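Citrate synthase (Metallosphaera sedula, PDB 6ABW) binds acetyl-CoA and probably condenses it with oxaloacetate and water to give citrate and free CoA, a step of the tricarboxylic acid cycle. Local coordinates at residues N145-K150 with K170-R175; S163-F168 with E180-M185; S295-Y300 with V331-G336. All blocks are in the same frame, centred on the assembly; numbering follows the deposited sequence.

Contact 1: N145-K150 with K170-R175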
loop_
_atom_site.group_PDB
_atom_site.type_symbol
_atom_site.label_atom_id
_atom_site.label_comp_id
_atom_site.label_asym_id
_atom_site.label_seq_id
_atom_site.Cartn_x
_atom_site.Cartn_y
_atom_site.Cartn_z
ATOM N N ASN A 145 -4.863 -19.302 6.728
ATOM C CA ASN A 145 -4.066 -19.954 5.695
ATOM C C ASN A 145 -2.601 -19.559 5.680
ATOM O O ASN A 145 -1.737 -20.332 5.342
ATOM C CB ASN A 145 -4.776 -19.894 4.364
ATOM C CG ASN A 145 -5.913 -20.918 4.334
ATOM O OD1 ASN A 145 -5.655 -22.124 4.391
ATOM N ND2 ASN A 145 -7.152 -20.429 4.467
ATOM N N VAL A 146 -2.316 -18.308 6.140
ATOM C CA VAL A 146 -0.955 -17.878 6.338
ATOM C C VAL A 146 -0.303 -18.731 7.437
ATOM O O VAL A 146 0.817 -19.231 7.308
ATOM C CB VAL A 146 -0.914 -16.348 6.633
ATOM C CG1 VAL A 146 0.449 -15.901 7.211
ATOM C CG2 VAL A 146 -1.189 -15.549 5.367
ATOM N N LEU A 147 -1.016 -18.963 8.524
ATOM C CA LEU A 147 -0.493 -19.811 9.586
ATOM C C LEU A 147 -0.220 -21.213 9.035
ATOM O O LEU A 147 0.872 -21.829 9.289
ATOM C CB LEU A 147 -1.472 -19.833 10.773
ATOM C CG LEU A 147 -1.215 -21.047 11.727
ATOM C CD1 LEU A 147 0.086 -20.835 12.433
ATOM C CD2 LEU A 147 -2.402 -21.165 12.675
ATOM N N ARG A 148 -1.222 -21.727 8.331
ATOM C CA ARG A 148 -1.153 -23.105 7.892
ATOM C C ARG A 148 -0.056 -23.339 6.820
ATOM O O ARG A 148 0.708 -24.309 6.861
ATOM C CB ARG A 148 -2.528 -23.560 7.490
ATOM C CG ARG A 148 -3.435 -23.736 8.704
ATOM C CD ARG A 148 -4.843 -24.103 8.283
ATOM N NE ARG A 148 -4.934 -25.498 7.851
ATOM C CZ ARG A 148 -5.058 -26.546 8.669
ATOM N NH1 ARG A 148 -5.067 -27.750 8.145
ATOM N NH2 ARG A 148 -5.073 -26.424 10.003
ATOM N N ALA A 149 0.100 -22.405 5.898
ATOM C CA ALA A 149 1.250 -22.407 5.013
ATOM C C ALA A 149 2.587 -22.413 5.684
ATOM O O ALA A 149 3.490 -23.192 5.328
ATOM C CB ALA A 149 1.181 -21.315 3.987
ATOM N N LYS A 150 2.746 -21.538 6.668
ATOM C CA LYS A 150 4.016 -21.433 7.361
ATOM C C LYS A 150 4.317 -22.723 8.172
ATOM O O LYS A 150 5.478 -23.115 8.273
ATOM C CB LYS A 150 4.067 -20.178 8.218
ATOM C CG LYS A 150 4.215 -18.917 7.385
ATOM C CD LYS A 150 4.203 -17.645 8.255
ATOM C CE LYS A 150 5.497 -17.409 9.025
ATOM N NZ LYS A 150 6.778 -17.353 8.260
ATOM N N LYS A 170 -11.142 -22.815 14.408
ATOM C CA LYS A 170 -11.273 -24.114 13.786
ATOM C C LYS A 170 -10.555 -24.229 12.470
ATOM O O LYS A 170 -9.930 -25.250 12.215
ATOM C CB LYS A 170 -12.741 -24.452 13.592
ATOM C CG LYS A 170 -13.435 -24.777 14.871
ATOM C CD LYS A 170 -14.845 -25.331 14.533
ATOM C CE LYS A 170 -14.759 -26.757 13.944
ATOM N NZ LYS A 170 -16.041 -27.177 13.320
ATOM N N ALA A 171 -10.592 -23.189 11.636
ATOM C CA ALA A 171 -9.844 -23.215 10.370
ATOM C C ALA A 171 -8.351 -23.216 10.653
ATOM O O ALA A 171 -7.569 -24.012 10.075
ATOM C CB ALA A 171 -10.221 -22.019 9.484
ATOM N N SER A 172 -7.925 -22.372 11.595
ATOM C CA SER A 172 -6.507 -22.314 11.961
ATOM C C SER A 172 -5.875 -23.644 12.430
ATOM O O SER A 172 -4.739 -23.998 12.046
ATOM C CB SER A 172 -6.275 -21.239 13.039
ATOM O OG SER A 172 -6.536 -19.941 12.510
ATOM N N PHE A 173 -6.621 -24.361 13.297
ATOM C CA PHE A 173 -6.006 -25.448 14.008
ATOM C C PHE A 173 -6.580 -26.858 13.744
ATOM O O PHE A 173 -5.987 -27.860 14.249
ATOM C CB PHE A 173 -6.146 -25.108 15.508
ATOM C CG PHE A 173 -5.379 -23.869 15.921
ATOM C CD1 PHE A 173 -4.017 -23.809 15.719
ATOM C CD2 PHE A 173 -6.013 -22.854 16.589
ATOM C CE1 PHE A 173 -3.288 -22.682 16.120
ATOM C CE2 PHE A 173 -5.297 -21.689 16.970
ATOM C CZ PHE A 173 -3.961 -21.615 16.723
ATOM N N SER A 174 -7.670 -26.944 13.017
ATOM C CA SER A 174 -8.344 -28.272 12.742
ATOM C C SER A 174 -8.676 -29.045 14.041
ATOM O O SER A 174 -8.373 -30.220 14.166
ATOM C CB SER A 174 -7.448 -29.176 11.905
ATOM O OG SER A 174 -7.001 -28.564 10.702
ATOM N N ARG A 175 -9.197 -28.363 15.032
ATOM C CA ARG A 175 -9.732 -29.009 16.205
ATOM C C ARG A 175 -10.790 -28.022 16.683
ATOM O O ARG A 175 -10.800 -26.867 16.263
ATOM C CB ARG A 175 -8.642 -29.263 17.248
ATOM C CG ARG A 175 -8.192 -27.991 17.903
ATOM C CD ARG A 175 -6.966 -28.136 18.788
ATOM N NE ARG A 175 -6.502 -26.780 19.107
ATOM C CZ ARG A 175 -7.087 -25.934 19.974
ATOM N NH1 ARG A 175 -8.149 -26.287 20.722
ATOM N NH2 ARG A 175 -6.566 -24.718 20.124
#
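The guanidinium of Arg148 meets the carbonyl of Ser172 at its edge. Ser172 O lies almost in the guanidinium plane and accepts from NH2 of Arg148 at 3.2 Å, with an N-H...O angle of 158°. Seen from the acceptor, NH2 stands above the carbonyl plane of Ser172, 64° out of it. The ring of Phe173 carries CB of its own neighbour Ser172 over one face, offset toward the rim. CD2 of Leu147 lies 3.9 Å from CE1 of Phe173, and the two side chains cross at about a right angle. The same methyl, CD2 of Leu147, also lies 3.9 Å from CB of Ser172.

Arg148 sits at the C-terminal end of helix 164-173. Ser174 is the first residue to leave the helix, with positive phi (55°). Its OG lies 3.0 Å from NH2 of Arg148, but that bond is weak because it is strongly bent. NH2 thus has two acceptors from the helix end. CD of Arg148 touches a third group there, the carbonyl oxygen of Ala171, at 3.3 Å. A positive charge beside these carbonyls would be expected to suit the negative end of the helix dipole. This joins helix 128-151 to helix 164-173 in the largely helical citrate synthase fold, away from the annotated sites.

The Arg148 chain bends at chi3 (75°), which places NE. NE then donates to Lys154 O, in the chain that follows helix 128-151. Ser172 turns its OG back to Phe168 O, one turn earlier in its own helix. Tyr96 of helix 89-97 also packs on Arg148, and Phe337 meets the Phe173 ring.

Contact 2: S163-F168 with E180-M185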
loop_
_atom_site.group_PDB
_atom_site.type_symbol
_atom_site.label_atom_id
_atom_site.label_comp_id
_atom_site.label_asym_id
_atom_site.label_seq_id
_atom_site.Cartn_x
_atom_site.Cartn_y
_atom_site.Cartn_z
ATOM N N SER A 163 -19.769 -18.632 15.923
ATOM C CA SER A 163 -19.184 -17.300 15.876
ATOM C C SER A 163 -17.948 -17.212 14.968
ATOM O O SER A 163 -17.289 -18.211 14.640
ATOM C CB SER A 163 -18.792 -16.835 17.242
ATOM O OG SER A 163 -17.689 -17.592 17.755
ATOM N N PHE A 164 -17.658 -15.971 14.630
ATOM C CA PHE A 164 -16.499 -15.625 13.808
ATOM C C PHE A 164 -15.256 -16.107 14.445
ATOM O O PHE A 164 -14.428 -16.736 13.789
ATOM C CB PHE A 164 -16.497 -14.134 13.613
ATOM C CG PHE A 164 -15.343 -13.590 12.745
ATOM C CD1 PHE A 164 -14.104 -13.356 13.272
ATOM C CD2 PHE A 164 -15.565 -13.281 11.400
ATOM C CE1 PHE A 164 -13.022 -12.837 12.454
ATOM C CE2 PHE A 164 -14.559 -12.788 10.592
ATOM C CZ PHE A 164 -13.279 -12.502 11.138
ATOM N N ALA A 165 -15.121 -15.844 15.741
ATOM C CA ALA A 165 -13.950 -16.325 16.487
ATOM C C ALA A 165 -13.777 -17.829 16.412
ATOM O O ALA A 165 -12.694 -18.359 16.231
ATOM C CB ALA A 165 -14.014 -15.871 17.944
ATOM N N LYS A 166 -14.878 -18.562 16.635
ATOM C CA LYS A 166 -14.818 -20.017 16.549
ATOM C C LYS A 166 -14.457 -20.555 15.153
ATOM O O LYS A 166 -13.614 -21.438 15.041
ATOM C CB LYS A 166 -16.156 -20.653 17.051
ATOM C CG LYS A 166 -16.012 -22.126 17.214
ATOM C CD LYS A 166 -17.346 -22.698 17.668
ATOM C CE LYS A 166 -17.232 -24.217 17.723
ATOM N NZ LYS A 166 -18.392 -24.748 18.541
ATOM N N SER A 167 -15.045 -19.988 14.138
ATOM C CA SER A 167 -14.753 -20.374 12.735
ATOM C C SER A 167 -13.287 -20.159 12.382
ATOM O O SER A 167 -12.639 -21.032 11.736
ATOM C CB SER A 167 -15.661 -19.648 11.757
ATOM O OG SER A 167 -17.021 -20.008 11.934
ATOM N N PHE A 168 -12.736 -19.049 12.891
ATOM C CA PHE A 168 -11.327 -18.695 12.659
ATOM C C PHE A 168 -10.380 -19.687 13.373
ATOM O O PHE A 168 -9.424 -20.259 12.794
ATOM C CB PHE A 168 -11.079 -17.210 13.062
ATOM C CG PHE A 168 -9.623 -16.873 13.042
ATOM C CD1 PHE A 168 -8.928 -16.915 11.831
ATOM C CD2 PHE A 168 -8.892 -16.604 14.240
ATOM C CE1 PHE A 168 -7.573 -16.648 11.768
ATOM C CE2 PHE A 168 -7.532 -16.345 14.177
ATOM C CZ PHE A 168 -6.872 -16.337 12.935
ATOM N N GLU A 180 -13.835 -21.273 26.328
ATOM C CA GLU A 180 -12.948 -20.261 26.925
ATOM C C GLU A 180 -11.963 -19.713 25.833
ATOM O O GLU A 180 -11.725 -18.497 25.791
ATOM C CB GLU A 180 -12.198 -20.840 28.089
ATOM C CG GLU A 180 -13.101 -21.151 29.305
ATOM C CD GLU A 180 -13.898 -22.486 29.214
ATOM O OE1 GLU A 180 -13.641 -23.387 28.326
ATOM O OE2 GLU A 180 -14.815 -22.635 30.065
ATOM N N GLU A 181 -11.530 -20.599 24.966
ATOM C CA GLU A 181 -10.650 -20.238 23.847
ATOM C C GLU A 181 -11.394 -19.334 22.867
ATOM O O GLU A 181 -10.845 -18.310 22.411
ATOM C CB GLU A 181 -10.063 -21.439 23.154
ATOM C CG GLU A 181 -9.043 -22.223 23.928
ATOM C CD GLU A 181 -8.631 -23.524 23.180
ATOM O OE1 GLU A 181 -9.451 -24.331 22.715
ATOM O OE2 GLU A 181 -7.449 -23.702 22.942
ATOM N N VAL A 182 -12.644 -19.661 22.546
ATOM C CA VAL A 182 -13.428 -18.859 21.716
ATOM C C VAL A 182 -13.612 -17.474 22.289
ATOM O O VAL A 182 -13.485 -16.483 21.567
ATOM C CB VAL A 182 -14.816 -19.466 21.383
ATOM C CG1 VAL A 182 -15.664 -18.502 20.623
ATOM C CG2 VAL A 182 -14.579 -20.762 20.633
ATOM N N LYS A 183 -13.937 -17.404 23.565
ATOM C CA LYS A 183 -14.243 -16.132 24.152
ATOM C C LYS A 183 -12.938 -15.234 24.140
ATOM O O LYS A 183 -13.003 -13.970 23.978
ATOM C CB LYS A 183 -14.787 -16.339 25.557
ATOM C CG LYS A 183 -15.016 -15.034 26.306
ATOM C CD LYS A 183 -16.153 -14.159 25.782
ATOM C CE LYS A 183 -16.431 -12.901 26.636
ATOM N NZ LYS A 183 -17.443 -12.065 25.947
ATOM N N ALA A 184 -11.812 -15.837 24.376
ATOM C CA ALA A 184 -10.508 -15.081 24.420
ATOM C C ALA A 184 -10.216 -14.507 23.032
ATOM O O ALA A 184 -9.742 -13.408 22.884
ATOM C CB ALA A 184 -9.371 -15.983 24.883
ATOM N N MET A 185 -10.452 -15.297 22.029
ATOM C CA MET A 185 -10.190 -14.856 20.605
ATOM C C MET A 185 -11.158 -13.764 20.236
ATOM O O MET A 185 -10.793 -12.742 19.632
ATOM C CB MET A 185 -10.263 -16.064 19.692
ATOM C CG MET A 185 -9.959 -15.703 18.217
ATOM S SD MET A 185 -8.191 -15.387 18.018
ATOM C CE MET A 185 -8.195 -13.890 17.050
#
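Ala165, Lys166 and Val182 meet where two consecutive helices, joined by a short loop, cross steeply: the N-terminal turn of helix 164-173 passes over helix 179-191. The short axes pass 8.5 Å apart with an angle of 110° between their directions. Val182 sits at the centre. Its CG1, anti to the backbone N (chi1 174°), lies 3.6 Å from OG of Ser163. Its CG2 lies 3.9 Å from CB of Lys166 and also meets CG, the start of an extended chain that leads away from the contact.

Ser163 is the N-cap of its helix. Its OG accepts from Lys166 N at 3.2 Å in a nearly straight bond. The same oxygen thus serves both as helix cap and as a packing neighbour of Val182. The pair belongs to the mainly helical citrate synthase fold, away from the annotated sites. Two residues after the cap, CB of Ala165 rests 3.7 Å from the carbonyl oxygen of Val182 and touches CB and CG of Met185. The backbones come nearest at Lys166 and Val182.

Met185 bends at chi2 and chi3 to bring its end to Phe168, the two side chains crossing at about a right angle. CE of Met185 is 3.8 Å from CE2 of Phe168. SD lies 5.2 Å from the ring centroid and 83° off its normal, a Met-aromatic contact at the ring edge. Ser140 and Val143 of helix 128-151 and Leu345 and Leu348 of helix 342-365 also pack on Phe168.

Contact 3: S295-Y300 with V331-G336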
loop_
_atom_site.group_PDB
_atom_site.type_symbol
_atom_site.label_atom_id
_atom_site.label_comp_id
_atom_site.label_asym_id
_atom_site.label_seq_id
_atom_site.Cartn_x
_atom_site.Cartn_y
_atom_site.Cartn_z
ATOM N N SER A 295 1.043 -26.157 30.228
ATOM C CA SER A 295 2.114 -25.735 31.134
ATOM C C SER A 295 3.149 -24.797 30.468
ATOM O O SER A 295 3.751 -23.956 31.145
ATOM C CB SER A 295 2.768 -26.936 31.770
ATOM O OG SER A 295 3.575 -27.550 30.807
ATOM N N ASP A 296 3.318 -24.875 29.146
ATOM C CA ASP A 296 4.162 -23.902 28.428
ATOM C C ASP A 296 3.536 -22.456 28.434
ATOM O O ASP A 296 4.171 -21.458 28.823
ATOM C CB ASP A 296 4.409 -24.350 26.996
ATOM C CG ASP A 296 5.829 -24.094 26.557
ATOM O OD1 ASP A 296 6.420 -23.071 26.956
ATOM O OD2 ASP A 296 6.377 -24.945 25.832
ATOM N N ALA A 297 2.287 -22.383 27.986
ATOM C CA ALA A 297 1.505 -21.163 28.056
ATOM C C ALA A 297 1.431 -20.618 29.475
ATOM O O ALA A 297 1.524 -19.413 29.688
ATOM C CB ALA A 297 0.110 -21.366 27.483
ATOM N N ARG A 298 1.313 -21.511 30.455
ATOM C CA ARG A 298 1.176 -21.113 31.871
ATOM C C ARG A 298 2.470 -20.439 32.341
ATOM O O ARG A 298 2.425 -19.443 33.044
ATOM C CB ARG A 298 0.885 -22.347 32.747
ATOM C CG ARG A 298 0.461 -22.002 34.171
ATOM C CD ARG A 298 0.550 -23.247 35.055
ATOM N NE ARG A 298 -0.195 -23.108 36.310
ATOM C CZ ARG A 298 -0.138 -23.956 37.353
ATOM N NH1 ARG A 298 -0.875 -23.715 38.436
ATOM N NH2 ARG A 298 0.652 -25.038 37.341
ATOM N N LYS A 299 3.603 -21.008 31.952
ATOM C CA LYS A 299 4.898 -20.509 32.285
ATOM C C LYS A 299 5.075 -19.049 31.800
ATOM O O LYS A 299 5.568 -18.162 32.563
ATOM C CB LYS A 299 5.903 -21.463 31.637
ATOM C CG LYS A 299 7.344 -21.321 31.963
ATOM C CD LYS A 299 8.188 -22.275 31.109
ATOM C CE LYS A 299 8.241 -21.837 29.632
ATOM N NZ LYS A 299 9.464 -22.347 28.930
ATOM N N TYR A 300 4.670 -18.788 30.552
ATOM C CA TYR A 300 4.778 -17.427 29.982
ATOM C C TYR A 300 3.874 -16.437 30.678
ATOM O O TYR A 300 4.291 -15.318 30.882
ATOM C CB TYR A 300 4.593 -17.484 28.454
ATOM C CG TYR A 300 5.739 -18.183 27.754
ATOM C CD1 TYR A 300 7.088 -17.918 28.075
ATOM C CD2 TYR A 300 5.495 -19.166 26.819
ATOM C CE1 TYR A 300 8.131 -18.588 27.446
ATOM C CE2 TYR A 300 6.538 -19.813 26.157
ATOM C CZ TYR A 300 7.852 -19.485 26.448
ATOM O OH TYR A 300 8.913 -20.088 25.815
ATOM N N VAL A 331 -2.128 -14.338 25.312
ATOM C CA VAL A 331 -3.406 -14.853 24.823
ATOM C C VAL A 331 -3.202 -15.622 23.522
ATOM O O VAL A 331 -3.621 -16.790 23.393
ATOM C CB VAL A 331 -4.438 -13.733 24.649
ATOM C CG1 VAL A 331 -5.694 -14.234 24.002
ATOM C CG2 VAL A 331 -4.822 -13.133 26.000
ATOM N N PHE A 332 -2.522 -15.015 22.566
ATOM C CA PHE A 332 -2.366 -15.689 21.272
ATOM C C PHE A 332 -1.573 -16.990 21.362
ATOM O O PHE A 332 -1.951 -18.043 20.759
ATOM C CB PHE A 332 -1.702 -14.757 20.250
ATOM C CG PHE A 332 -2.455 -13.498 19.950
ATOM C CD1 PHE A 332 -3.837 -13.456 19.815
ATOM C CD2 PHE A 332 -1.701 -12.300 19.743
ATOM C CE1 PHE A 332 -4.480 -12.295 19.507
ATOM C CE2 PHE A 332 -2.408 -11.139 19.419
ATOM C CZ PHE A 332 -3.767 -11.209 19.268
ATOM N N TYR A 333 -0.527 -16.958 22.148
ATOM C CA TYR A 333 0.282 -18.169 22.386
ATOM C C TYR A 333 -0.538 -19.272 23.042
ATOM O O TYR A 333 -0.466 -20.423 22.594
ATOM C CB TYR A 333 1.488 -17.828 23.271
ATOM C CG TYR A 333 2.501 -18.921 23.283
ATOM C CD1 TYR A 333 3.423 -19.044 22.274
ATOM C CD2 TYR A 333 2.473 -19.891 24.289
ATOM C CE1 TYR A 333 4.377 -20.062 22.315
ATOM C CE2 TYR A 333 3.386 -20.918 24.320
ATOM C CZ TYR A 333 4.319 -21.006 23.338
ATOM O OH TYR A 333 5.232 -22.034 23.414
ATOM N N ALA A 334 -1.343 -18.910 24.026
ATOM C CA ALA A 334 -2.155 -19.881 24.798
ATOM C C ALA A 334 -3.210 -20.514 23.862
ATOM O O ALA A 334 -3.599 -21.642 24.046
ATOM C CB ALA A 334 -2.820 -19.146 25.932
ATOM N N LEU A 335 -3.674 -19.750 22.851
ATOM C CA LEU A 335 -4.579 -20.241 21.831
ATOM C C LEU A 335 -3.938 -21.223 20.867
ATOM O O LEU A 335 -4.694 -21.914 20.175
ATOM C CB LEU A 335 -5.219 -19.112 21.053
ATOM C CG LEU A 335 -6.182 -18.262 21.871
ATOM C CD1 LEU A 335 -6.517 -17.021 21.132
ATOM C CD2 LEU A 335 -7.485 -19.038 22.254
ATOM N N GLY A 336 -2.605 -21.258 20.762
ATOM C CA GLY A 336 -1.860 -22.125 19.816
ATOM C C GLY A 336 -1.153 -21.405 18.705
ATOM O O GLY A 336 -0.593 -22.041 17.827
#
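Tyr333 O accepts from Gly336 N at 2.9 Å, in the last turn of the helix that faces Ala297 and Tyr300. Gly336 has positive phi (112°), and two bonds back into that turn make it a Schellman motif. Backbone angles of this kind are readily taken by glycine.

Tyr333 gives the largest share of the contact. With CG anti to the backbone N (chi1 -167°), its ring extends toward helix 295-315. Tyr300 turns an edge to the face of this ring in a T-shaped stack, with centroids 5.2 Å apart and planes at 88°. CD2 of Tyr300 lies 3.7 Å from CE2 of Tyr333, and CE2 of Tyr300 lies near CZ and OH. On the rim of the Tyr333 ring, CD2 is 4.1 Å from CA of Ala297. At the outer end, OH of Tyr333 lies 3.8 Å from CG of Asp296. That carboxylate also has a long ion pair with Lys299 of its own helix.

Between the backbones the packing is small to small. CB of Ala297 meets CA of Ala334 at 3.8 Å and its CB at 4.0 Å. The alanines mark the nearest backbone approach, where the segments 295-300 and 331-335 run almost antiparallel.

Phe238 of helix 233-244 packs on both tyrosine rings, edge-to-face with Tyr300. Phe241 and Val242 of the same helix also touch Tyr300. Ile290 and Ser291 of helix 278-292 pack on Ala334, and Ala188 of helix 179-191 lies against Phe332.

In the fold
From the N terminus, helix 128-151 supplies the first segment of contact 1. The chain then turns into helix 164-173, whose start belongs to contact 2 and whose end closes contact 1. Helix 179-191 follows and closes contact 2. The segments of these two contacts alternate, so they cross, sharing helix 164-173. A salt bridge from Arg175 to Glu181 joins them directly. Contact 3 comes later and in series, closing an excursion of 30 residues, mostly the rest of helices 295-315 and 325-335. It touches both others: the Phe173 ring packs on the Leu335 and Gly336 carbonyl oxygens, and Leu335 packs on Glu181 and Met185.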